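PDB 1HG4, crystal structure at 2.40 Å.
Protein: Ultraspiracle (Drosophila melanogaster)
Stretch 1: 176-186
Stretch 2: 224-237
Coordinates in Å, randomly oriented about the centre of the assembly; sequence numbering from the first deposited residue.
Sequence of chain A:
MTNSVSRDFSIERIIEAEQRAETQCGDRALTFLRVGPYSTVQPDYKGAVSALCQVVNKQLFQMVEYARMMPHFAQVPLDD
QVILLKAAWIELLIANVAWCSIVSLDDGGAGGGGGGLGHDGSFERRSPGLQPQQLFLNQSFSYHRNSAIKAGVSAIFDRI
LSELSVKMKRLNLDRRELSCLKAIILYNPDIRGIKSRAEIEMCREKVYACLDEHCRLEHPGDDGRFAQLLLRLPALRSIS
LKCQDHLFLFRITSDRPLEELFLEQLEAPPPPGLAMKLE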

# COMPACT_ATOMS: atom_id res chain seq x y z
N ARG A 176 -14.82 6.32 22.32
CA ARG A 176 -14.65 5.62 21.06
C ARG A 176 -13.69 6.38 20.16
O ARG A 176 -12.85 5.79 19.50
CB ARG A 176 -16.00 5.43 20.36
CG ARG A 176 -16.57 4.01 20.48
CD ARG A 176 -17.60 3.86 21.59
NE ARG A 176 -17.43 2.59 22.31
CZ ARG A 176 -18.12 2.24 23.39
NH1 ARG A 176 -19.05 3.06 23.88
NH2 ARG A 176 -17.86 1.09 24.00
N GLU A 177 -13.81 7.69 20.12
CA GLU A 177 -12.91 8.48 19.29
C GLU A 177 -11.47 8.45 19.80
O GLU A 177 -10.54 8.48 18.99
CB GLU A 177 -13.42 9.92 19.20
CG GLU A 177 -14.86 9.96 18.75
CD GLU A 177 -15.42 11.35 18.64
OE1 GLU A 177 -15.29 12.13 19.61
OE2 GLU A 177 -16.00 11.66 17.59
N LEU A 178 -11.27 8.36 21.12
CA LEU A 178 -9.90 8.31 21.67
C LEU A 178 -9.24 6.97 21.31
O LEU A 178 -8.05 6.91 21.00
CB LEU A 178 -9.90 8.50 23.19
CG LEU A 178 -8.49 8.45 23.80
CD1 LEU A 178 -7.75 9.78 23.52
CD2 LEU A 178 -8.57 8.16 25.29
N SER A 179 -10.02 5.89 21.39
CA SER A 179 -9.51 4.58 21.03
C SER A 179 -9.04 4.60 19.58
O SER A 179 -8.00 4.03 19.26
CB SER A 179 -10.59 3.52 21.18
OG SER A 179 -10.88 3.34 22.54
N CYS A 180 -9.80 5.26 18.70
CA CYS A 180 -9.44 5.35 17.29
C CYS A 180 -8.14 6.14 17.11
O CYS A 180 -7.23 5.71 16.37
CB CYS A 180 -10.56 6.00 16.47
SG CYS A 180 -12.01 4.93 16.16
N LEU A 181 -8.04 7.28 17.78
CA LEU A 181 -6.82 8.08 17.66
C LEU A 181 -5.59 7.30 18.12
O LEU A 181 -4.52 7.35 17.49
CB LEU A 181 -6.95 9.37 18.47
CG LEU A 181 -7.97 10.39 17.93
CD1 LEU A 181 -7.98 11.63 18.83
CD2 LEU A 181 -7.60 10.79 16.50
N LYS A 182 -5.73 6.54 19.21
CA LYS A 182 -4.62 5.78 19.72
C LYS A 182 -4.20 4.66 18.77
O LYS A 182 -3.01 4.35 18.64
CB LYS A 182 -4.97 5.22 21.10
CG LYS A 182 -5.21 6.32 22.13
CD LYS A 182 -5.12 5.80 23.56
CE LYS A 182 -6.25 4.85 23.89
NZ LYS A 182 -6.17 4.39 25.30
N ALA A 183 -5.17 4.06 18.10
CA ALA A 183 -4.84 3.01 17.15
C ALA A 183 -4.12 3.65 15.95
O ALA A 183 -3.11 3.12 15.47
CB ALA A 183 -6.12 2.27 16.71
N ILE A 184 -4.63 4.79 15.47
CA ILE A 184 -3.99 5.46 14.33
C ILE A 184 -2.51 5.64 14.66
O ILE A 184 -1.64 5.46 13.80
CB ILE A 184 -4.66 6.85 14.04
CG1 ILE A 184 -6.04 6.64 13.44
CG2 ILE A 184 -3.82 7.70 13.08
CD1 ILE A 184 -6.93 7.82 13.61
N ILE A 185 -2.23 5.98 15.92
CA ILE A 185 -0.87 6.19 16.40
C ILE A 185 -0.07 4.91 16.35
O ILE A 185 1.03 4.88 15.80
CB ILE A 185 -0.87 6.74 17.84
CG1 ILE A 185 -1.48 8.14 17.86
CG2 ILE A 185 0.55 6.78 18.39
CD1 ILE A 185 -1.70 8.68 19.26
N LEU A 186 -0.61 3.85 16.94
CA LEU A 186 0.06 2.55 16.96
C LEU A 186 0.43 2.08 15.55
O LEU A 186 1.59 1.76 15.30
CB LEU A 186 -0.84 1.49 17.61
CG LEU A 186 -0.23 0.08 17.71
CD1 LEU A 186 1.00 0.11 18.62
CD2 LEU A 186 -1.26 -0.89 18.26
N GLY A 224 -16.85 18.54 9.50
CA GLY A 224 -15.46 18.88 9.71
C GLY A 224 -14.89 18.25 10.96
O GLY A 224 -13.71 18.43 11.26
N ARG A 225 -15.71 17.49 11.68
CA ARG A 225 -15.27 16.86 12.91
C ARG A 225 -14.08 15.91 12.72
O ARG A 225 -13.07 16.04 13.39
CB ARG A 225 -16.42 16.09 13.57
CG ARG A 225 -16.11 15.63 14.99
CD ARG A 225 -17.21 14.73 15.56
NE ARG A 225 -16.91 14.25 16.91
CZ ARG A 225 -16.84 15.02 17.99
NH1 ARG A 225 -17.05 16.33 17.88
NH2 ARG A 225 -16.55 14.52 19.17
N PHE A 226 -14.22 14.97 11.80
CA PHE A 226 -13.17 13.99 11.51
C PHE A 226 -11.79 14.64 11.37
O PHE A 226 -10.83 14.22 12.02
CB PHE A 226 -13.53 13.23 10.22
CG PHE A 226 -12.50 12.22 9.79
CD1 PHE A 226 -12.46 10.95 10.38
CD2 PHE A 226 -11.59 12.52 8.79
CE1 PHE A 226 -11.53 10.00 9.97
CE2 PHE A 226 -10.65 11.58 8.38
CZ PHE A 226 -10.62 10.31 8.98
N ALA A 227 -11.69 15.68 10.55
CA ALA A 227 -10.43 16.37 10.33
C ALA A 227 -9.95 17.05 11.59
O ALA A 227 -8.76 17.01 11.90
CB ALA A 227 -10.57 17.40 9.20
N GLN A 228 -10.86 17.69 12.32
CA GLN A 228 -10.50 18.35 13.55
C GLN A 228 -9.92 17.38 14.57
O GLN A 228 -8.94 17.69 15.25
CB GLN A 228 -11.71 19.06 14.17
N LEU A 229 -10.53 16.20 14.70
CA LEU A 229 -10.05 15.22 15.66
C LEU A 229 -8.61 14.83 15.33
O LEU A 229 -7.79 14.65 16.23
CB LEU A 229 -10.92 13.97 15.66
CG LEU A 229 -12.35 14.12 16.18
CD1 LEU A 229 -13.07 12.79 16.14
CD2 LEU A 229 -12.30 14.63 17.59
N LEU A 230 -8.32 14.72 14.05
CA LEU A 230 -6.98 14.33 13.62
C LEU A 230 -5.95 15.39 13.90
O LEU A 230 -4.77 15.08 14.07
CB LEU A 230 -6.99 13.96 12.14
CG LEU A 230 -7.81 12.70 11.83
CD1 LEU A 230 -7.77 12.41 10.34
CD2 LEU A 230 -7.27 11.52 12.62
N LEU A 231 -6.38 16.65 13.97
CA LEU A 231 -5.46 17.76 14.26
C LEU A 231 -4.78 17.62 15.62
O LEU A 231 -3.72 18.19 15.85
CB LEU A 231 -6.20 19.10 14.21
CG LEU A 231 -6.53 19.68 12.84
CD1 LEU A 231 -7.22 21.03 13.04
CD2 LEU A 231 -5.26 19.85 12.02
N ARG A 232 -5.39 16.88 16.54
CA ARG A 232 -4.79 16.70 17.85
C ARG A 232 -3.52 15.84 17.79
O ARG A 232 -2.66 15.95 18.66
CB ARG A 232 -5.79 16.06 18.81
CG ARG A 232 -7.02 16.92 19.12
CD ARG A 232 -6.63 18.26 19.73
NE ARG A 232 -6.39 19.29 18.72
CZ ARG A 232 -5.36 20.14 18.73
NH1 ARG A 232 -4.45 20.08 19.70
NH2 ARG A 232 -5.23 21.04 17.77
N LEU A 233 -3.40 15.00 16.76
CA LEU A 233 -2.24 14.12 16.63
C LEU A 233 -0.89 14.83 16.57
O LEU A 233 0.06 14.42 17.24
CB LEU A 233 -2.40 13.20 15.41
CG LEU A 233 -3.51 12.17 15.55
CD1 LEU A 233 -3.56 11.30 14.29
CD2 LEU A 233 -3.28 11.32 16.78
N PRO A 234 -0.78 15.89 15.75
CA PRO A 234 0.50 16.61 15.66
C PRO A 234 0.90 17.23 17.01
O PRO A 234 2.08 17.24 17.38
CB PRO A 234 0.23 17.66 14.59
CG PRO A 234 -0.72 16.96 13.69
CD PRO A 234 -1.68 16.33 14.68
N ALA A 235 -0.07 17.74 17.74
CA ALA A 235 0.21 18.34 19.03
C ALA A 235 0.63 17.24 20.02
O ALA A 235 1.46 17.46 20.90
CB ALA A 235 -1.02 19.08 19.55
N LEU A 236 0.06 16.05 19.85
CA LEU A 236 0.40 14.94 20.72
C LEU A 236 1.85 14.54 20.47
O LEU A 236 2.62 14.33 21.41
CB LEU A 236 -0.52 13.74 20.46
CG LEU A 236 -1.09 13.02 21.68
CD1 LEU A 236 -1.79 11.74 21.22
CD2 LEU A 236 0.01 12.70 22.68
N ARG A 237 2.22 14.45 19.20
CA ARG A 237 3.59 14.08 18.84
C ARG A 237 4.62 15.09 19.34
O ARG A 237 5.65 14.72 19.89
CB ARG A 237 3.74 13.95 17.32
CG ARG A 237 5.12 13.46 16.92
CD ARG A 237 5.30 13.34 15.42
NE ARG A 237 6.68 12.94 15.10
CZ ARG A 237 7.18 12.89 13.87
NH1 ARG A 237 6.43 13.21 12.82
NH2 ARG A 237 8.44 12.53 13.69

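Two helices of Ultraspiracle pack here with their axes 10.6 Å apart at closest approach and 53° between their directions. The contact is polar at one end and aliphatic along the rest.

At the polar end, Glu177 and Arg225 form a salt bridge with two hydrogen bonds. Arg225 NH2 donates to Glu177 OE1 at 2.7 Å, and Arg225 NE donates to Glu177 OE2 at 2.8 Å. The carboxylate therefore meets the edge of the guanidinium side-on. The CA-to-CB bond of Arg225 points sideways. Its chain is extended, with chi1 to chi3 all t, and chi4 turns to 67°. This conformation carries the guanidinium to Glu177. The CA-to-CB bond of Glu177 points toward the other helix. With chi1 m and chi2 t, its carboxylate reaches Arg225. Both residues are buried. The bridge is not their whole environment: Arg225 NH1 and NH2 also bond elsewhere in the structure. Leu229 CD1 lies 3.5 Å from Glu177 OE2, placing a methyl beside the carboxylate.

Leu181 follows one turn later. It is m,t, and its CD2 sits 4.0 Å from Leu230 CD2 and 3.9 Å from the backbone Leu229 O. Leu181 and Leu230 also have the closest CA atoms across the contact, 7.4 Å apart. Leu230 starts sideways, but its m,t rotamer brings the end nearer. Its CD2 reaches 3.8 Å from Ile184 CD1.

Leu233, also m,t, points toward the first helix and uses both methyls. Its CD1 is 3.8 Å from Ile184 CG2, and its CD2 is 3.8 Å from Ile185 CG1. It spans the two isoleucines, both m,t. The second helix is kinked here: Leu233 N misses the bond to the residue four back and donates to Leu230 O at 3.0 Å instead; Pro234 has no amide hydrogen to give. Beyond the kink, Leu236 CD1 meets Ile185 CD1 at 3.6 Å. Leu236 has an off-rotamer chi1 of -135°.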